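Local coordinates for ferripyochelin binding protein (Pyrococcus horikoshii, PDB 1V3W), which probably works as a gamma-class carbonic anhydrase, a trimeric left-handed beta-helix enzyme that binds zinc and also calcium, at residues S40-Y51 / N61-T72. Numbering follows the deposited sequence.
Sequences SAVLRGDIEQIY and NVSIHTSHGYPT. With CA (calcium ion), chain C; ZN (zinc ion), chain B; EDO (1,2-ethanediol), chain H.
Thr66 OG1 is gripped twice: Glu48 N donates to it at 2.9 Å, and the hydroxyl itself donates to a water that also takes the N-H of Ile47 and donates to the carbonyl oxygens of Arg44 and Glu48. The corner of residues 46-48 is thus pinned to the next coil. Close by, His65 shows how a metal ligand is positioned from a second shell. Its ND1 binds zinc at 2.2 Å, while NE2 donates in the ring plane to the syn lone pair of Asp46 OD1, 2.9 Å away. The other carboxylate oxygen, OD2, takes the NH1 of Arg44 at 2.8 Å in a salt bridge and also meets His166 of the second subunit. With CG opposite the backbone N (chi1 -175°) and bends further out, the Arg44 chain brings its guanidinium over one face of the imidazole, off-centre toward the ring's rim, the planes 32° apart. An alanine in place of Arg44 would probably leave Asp46 without its charged mate and uncover that face of the imidazole. Farther along, Ile47 CG2 sits over the centre of the His68 ring in a CH-pi contact, and Glu48 OE2 receives Gly69 N from above the carboxylate plane. At the other end Ser40 OG and Asn61 OD1 share a calcium ion with their counterparts from both other subunits. His87 of the same chain and His82 of the second subunit complete the protein ligands of the zinc. Strands 42-45 and 63-65 run parallel as successive rungs of the beta-helix, flanked by strands 24-26 and 85-87, while 49-51 pairs with Thr72 on the next face.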
loop_
_atom_site.group_PDB
_atom_site.type_symbol
_atom_site.label_atom_id
_atom_site.label_comp_id
_atom_site.label_asym_id
_atom_site.label_seq_id
_atom_site.Cartn_x
_atom_site.Cartn_y
_atom_site.Cartn_z
ATOM N N SER A 40 -8.757 2.274 4.624
ATOM C CA SER A 40 -7.312 2.477 4.654
ATOM C C SER A 40 -6.754 3.446 3.615
ATOM O O SER A 40 -5.537 3.574 3.476
ATOM C CB SER A 40 -6.606 1.121 4.536
ATOM O OG SER A 40 -5.672 0.930 5.589
ATOM N N ALA A 41 -7.635 4.118 2.882
ATOM C CA ALA A 41 -7.190 5.104 1.906
ATOM C C ALA A 41 -6.837 6.359 2.699
ATOM O O ALA A 41 -7.454 6.638 3.728
ATOM C CB ALA A 41 -8.301 5.405 0.912
ATOM N N VAL A 42 -5.847 7.107 2.230
ATOM C CA VAL A 42 -5.427 8.327 2.908
ATOM C C VAL A 42 -5.365 9.505 1.947
ATOM O O VAL A 42 -4.661 9.452 0.940
ATOM C CB VAL A 42 -4.023 8.170 3.558
ATOM C CG1 VAL A 42 -3.620 9.471 4.248
ATOM C CG2 VAL A 42 -4.034 7.017 4.561
ATOM N N LEU A 43 -6.127 10.552 2.250
ATOM C CA LEU A 43 -6.123 11.771 1.448
ATOM C C LEU A 43 -5.611 12.842 2.407
ATOM O O LEU A 43 -6.359 13.364 3.234
ATOM C CB LEU A 43 -7.531 12.119 0.941
ATOM C CG LEU A 43 -8.088 11.223 -0.172
ATOM C CD1 LEU A 43 -8.389 9.840 0.381
ATOM C CD2 LEU A 43 -9.349 11.841 -0.747
ATOM N N ARG A 44 -4.321 13.146 2.308
ATOM C CA ARG A 44 -3.704 14.121 3.198
ATOM C C ARG A 44 -3.562 15.497 2.557
ATOM O O ARG A 44 -2.628 15.755 1.805
ATOM C CB ARG A 44 -2.343 13.586 3.671
ATOM C CG ARG A 44 -1.637 14.453 4.709
ATOM C CD ARG A 44 -0.817 13.604 5.696
ATOM N NE ARG A 44 0.208 12.785 5.050
ATOM C CZ ARG A 44 1.440 13.199 4.763
ATOM N NH1 ARG A 44 1.820 14.434 5.063
ATOM N NH2 ARG A 44 2.298 12.371 4.182
ATOM N N GLY A 45 -4.512 16.378 2.861
ATOM C CA GLY A 45 -4.488 17.724 2.313
ATOM C C GLY A 45 -3.828 18.713 3.254
ATOM O O GLY A 45 -4.450 19.698 3.658
ATOM N N ASP A 46 -2.568 18.458 3.599
ATOM C CA ASP A 46 -1.842 19.333 4.517
ATOM C C ASP A 46 -0.868 20.313 3.865
ATOM O O ASP A 46 -0.238 21.115 4.558
ATOM C CB ASP A 46 -1.122 18.503 5.593
ATOM C CG ASP A 46 -0.180 17.458 5.013
ATOM O OD1 ASP A 46 -0.012 17.403 3.776
ATOM O OD2 ASP A 46 0.394 16.685 5.812
ATOM N N ILE A 47 -0.736 20.242 2.545
ATOM C CA ILE A 47 0.117 21.171 1.811
ATOM C C ILE A 47 -0.810 21.830 0.790
ATOM O O ILE A 47 -1.400 22.872 1.078
ATOM C CB ILE A 47 1.298 20.449 1.114
ATOM C CG1 ILE A 47 2.158 19.730 2.164
ATOM C CG2 ILE A 47 2.157 21.462 0.359
ATOM C CD1 ILE A 47 3.354 18.986 1.591
ATOM N N GLU A 48 -0.959 21.226 -0.385
ATOM C CA GLU A 48 -1.862 21.766 -1.400
ATOM C C GLU A 48 -3.189 21.011 -1.315
ATOM O O GLU A 48 -3.292 19.981 -0.651
ATOM C CB GLU A 48 -1.283 21.599 -2.809
ATOM C CG GLU A 48 0.028 22.331 -3.080
ATOM C CD GLU A 48 -0.085 23.837 -2.931
ATOM O OE1 GLU A 48 -1.210 24.369 -3.037
ATOM O OE2 GLU A 48 0.960 24.489 -2.725
ATOM N N GLN A 49 -4.203 21.522 -1.999
ATOM C CA GLN A 49 -5.515 20.893 -1.990
ATOM C C GLN A 49 -5.567 19.590 -2.781
ATOM O O GLN A 49 -4.820 19.392 -3.744
ATOM C CB GLN A 49 -6.558 21.853 -2.572
ATOM C CG GLN A 49 -7.984 21.303 -2.581
ATOM C CD GLN A 49 -8.989 22.275 -3.182
ATOM O OE1 GLN A 49 -9.179 22.326 -4.400
ATOM N NE2 GLN A 49 -9.632 23.058 -2.325
ATOM N N ILE A 50 -6.447 18.696 -2.344
ATOM C CA ILE A 50 -6.691 17.440 -3.044
ATOM C C ILE A 50 -8.161 17.541 -3.418
ATOM O O ILE A 50 -9.024 17.605 -2.543
ATOM C CB ILE A 50 -6.489 16.208 -2.147
ATOM C CG1 ILE A 50 -5.015 16.092 -1.761
ATOM C CG2 ILE A 50 -6.949 14.948 -2.888
ATOM C CD1 ILE A 50 -4.752 15.080 -0.668
ATOM N N TYR A 51 -8.433 17.588 -4.719
ATOM C CA TYR A 51 -9.797 17.698 -5.218
ATOM C C TYR A 51 -10.194 16.418 -5.941
ATOM O O TYR A 51 -9.461 15.946 -6.809
ATOM C CB TYR A 51 -9.898 18.875 -6.192
ATOM C CG TYR A 51 -11.277 19.069 -6.771
ATOM C CD1 TYR A 51 -12.199 19.918 -6.160
ATOM C CD2 TYR A 51 -11.674 18.377 -7.913
ATOM C CE1 TYR A 51 -13.486 20.072 -6.677
ATOM C CE2 TYR A 51 -12.954 18.520 -8.432
ATOM C CZ TYR A 51 -13.850 19.367 -7.812
ATOM O OH TYR A 51 -15.112 19.490 -8.336
ATOM N N ASN A 61 -6.345 1.278 0.660
ATOM C CA ASN A 61 -4.907 1.460 0.824
ATOM C C ASN A 61 -4.220 2.393 -0.162
ATOM O O ASN A 61 -3.004 2.327 -0.355
ATOM C CB ASN A 61 -4.214 0.091 0.857
ATOM C CG ASN A 61 -4.359 -0.583 2.207
ATOM O OD1 ASN A 61 -4.076 0.027 3.233
ATOM N ND2 ASN A 61 -4.801 -1.834 2.217
ATOM N N VAL A 62 -5.009 3.270 -0.772
ATOM C CA VAL A 62 -4.483 4.269 -1.695
ATOM C C VAL A 62 -3.999 5.457 -0.868
ATOM O O VAL A 62 -4.515 5.711 0.218
ATOM C CB VAL A 62 -5.592 4.793 -2.640
ATOM C CG1 VAL A 62 -5.150 6.092 -3.318
ATOM C CG2 VAL A 62 -5.917 3.751 -3.683
ATOM N N SER A 63 -2.985 6.159 -1.361
ATOM C CA SER A 63 -2.517 7.365 -0.692
ATOM C C SER A 63 -2.543 8.491 -1.717
ATOM O O SER A 63 -2.166 8.294 -2.876
ATOM C CB SER A 63 -1.081 7.219 -0.176
ATOM O OG SER A 63 -0.995 6.256 0.851
ATOM N N ILE A 64 -3.026 9.657 -1.305
ATOM C CA ILE A 64 -3.030 10.819 -2.180
ATOM C C ILE A 64 -2.405 11.951 -1.385
ATOM O O ILE A 64 -2.788 12.208 -0.242
ATOM C CB ILE A 64 -4.447 11.234 -2.626
ATOM C CG1 ILE A 64 -5.125 10.071 -3.351
ATOM C CG2 ILE A 64 -4.358 12.445 -3.562
ATOM C CD1 ILE A 64 -6.519 10.390 -3.871
ATOM N N HIS A 65 -1.413 12.600 -1.980
ATOM C CA HIS A 65 -0.734 13.704 -1.326
ATOM C C HIS A 65 -0.347 14.730 -2.381
ATOM O O HIS A 65 -0.678 14.575 -3.559
ATOM C CB HIS A 65 0.512 13.203 -0.595
ATOM C CG HIS A 65 1.048 14.171 0.412
ATOM N ND1 HIS A 65 2.397 14.382 0.598
ATOM C CD2 HIS A 65 0.414 14.984 1.289
ATOM C CE1 HIS A 65 2.570 15.287 1.547
ATOM N NE2 HIS A 65 1.383 15.668 1.982
ATOM N N THR A 66 0.355 15.772 -1.953
ATOM C CA THR A 66 0.776 16.836 -2.854
ATOM C C THR A 66 2.146 17.358 -2.451
ATOM O O THR A 66 2.706 16.960 -1.429
ATOM C CB THR A 66 -0.192 18.031 -2.794
ATOM O OG1 THR A 66 -0.089 18.655 -1.506
ATOM C CG2 THR A 66 -1.633 17.577 -3.022
ATOM N N SER A 67 2.676 18.257 -3.276
ATOM C CA SER A 67 3.958 18.898 -3.022
ATOM C C SER A 67 3.676 20.389 -3.142
ATOM O O SER A 67 2.684 20.781 -3.757
ATOM C CB SER A 67 4.991 18.470 -4.067
ATOM O OG SER A 67 4.494 18.640 -5.382
ATOM N N HIS A 68 4.525 21.219 -2.545
ATOM C CA HIS A 68 4.319 22.659 -2.628
ATOM C C HIS A 68 4.236 23.092 -4.088
ATOM O O HIS A 68 5.141 22.821 -4.881
ATOM C CB HIS A 68 5.449 23.416 -1.924
ATOM C CG HIS A 68 5.349 23.402 -0.429
ATOM N ND1 HIS A 68 5.858 22.383 0.344
ATOM C CD2 HIS A 68 4.780 24.281 0.430
ATOM C CE1 HIS A 68 5.610 22.634 1.618
ATOM N NE2 HIS A 68 4.958 23.779 1.697
ATOM N N GLY A 69 3.138 23.755 -4.437
ATOM C CA GLY A 69 2.947 24.216 -5.800
ATOM C C GLY A 69 2.364 23.165 -6.724
ATOM O O GLY A 69 2.152 23.425 -7.910
ATOM N N TYR A 70 2.095 21.979 -6.184
ATOM C CA TYR A 70 1.544 20.889 -6.982
ATOM C C TYR A 70 0.342 20.225 -6.332
ATOM O O TYR A 70 0.467 19.186 -5.683
ATOM C CB TYR A 70 2.624 19.841 -7.248
ATOM C CG TYR A 70 3.715 20.334 -8.163
ATOM C CD1 TYR A 70 3.497 20.451 -9.535
ATOM C CD2 TYR A 70 4.956 20.715 -7.657
ATOM C CE1 TYR A 70 4.488 20.938 -10.383
ATOM C CE2 TYR A 70 5.955 21.203 -8.495
ATOM C CZ TYR A 70 5.713 21.312 -9.856
ATOM O OH TYR A 70 6.695 21.796 -10.689
ATOM N N PRO A 71 -0.843 20.820 -6.489
ATOM C CA PRO A 71 -2.029 20.215 -5.887
ATOM C C PRO A 71 -2.418 18.968 -6.671
ATOM O O PRO A 71 -1.916 18.736 -7.775
ATOM C CB PRO A 71 -3.071 21.323 -6.001
ATOM C CG PRO A 71 -2.680 22.011 -7.269
ATOM C CD PRO A 71 -1.175 22.096 -7.150
ATOM N N THR A 72 -3.285 18.146 -6.094
ATOM C CA THR A 72 -3.743 16.960 -6.795
ATOM C C THR A 72 -5.182 17.228 -7.182
ATOM O O THR A 72 -6.024 17.492 -6.325
ATOM C CB THR A 72 -3.670 15.701 -5.915
ATOM O OG1 THR A 72 -2.298 15.327 -5.735
ATOM C CG2 THR A 72 -4.419 14.551 -6.577
HETATM CA CA CA C . -3.345 1.090 5.094
HETATM ZN ZN ZN B . 4.143 13.293 -0.273
HETATM C C1 EDO H . -7.615 0.069 8.669
HETATM O O1 EDO H . -7.527 1.361 8.082
HETATM C C2 EDO H . -8.303 0.155 10.052
HETATM O O2 EDO H . -8.664 1.508 10.363
HETATM O O HOH W 1 -1.706 18.162 0.601
HETATM O O HOH W 2 5.572 13.437 0.856
#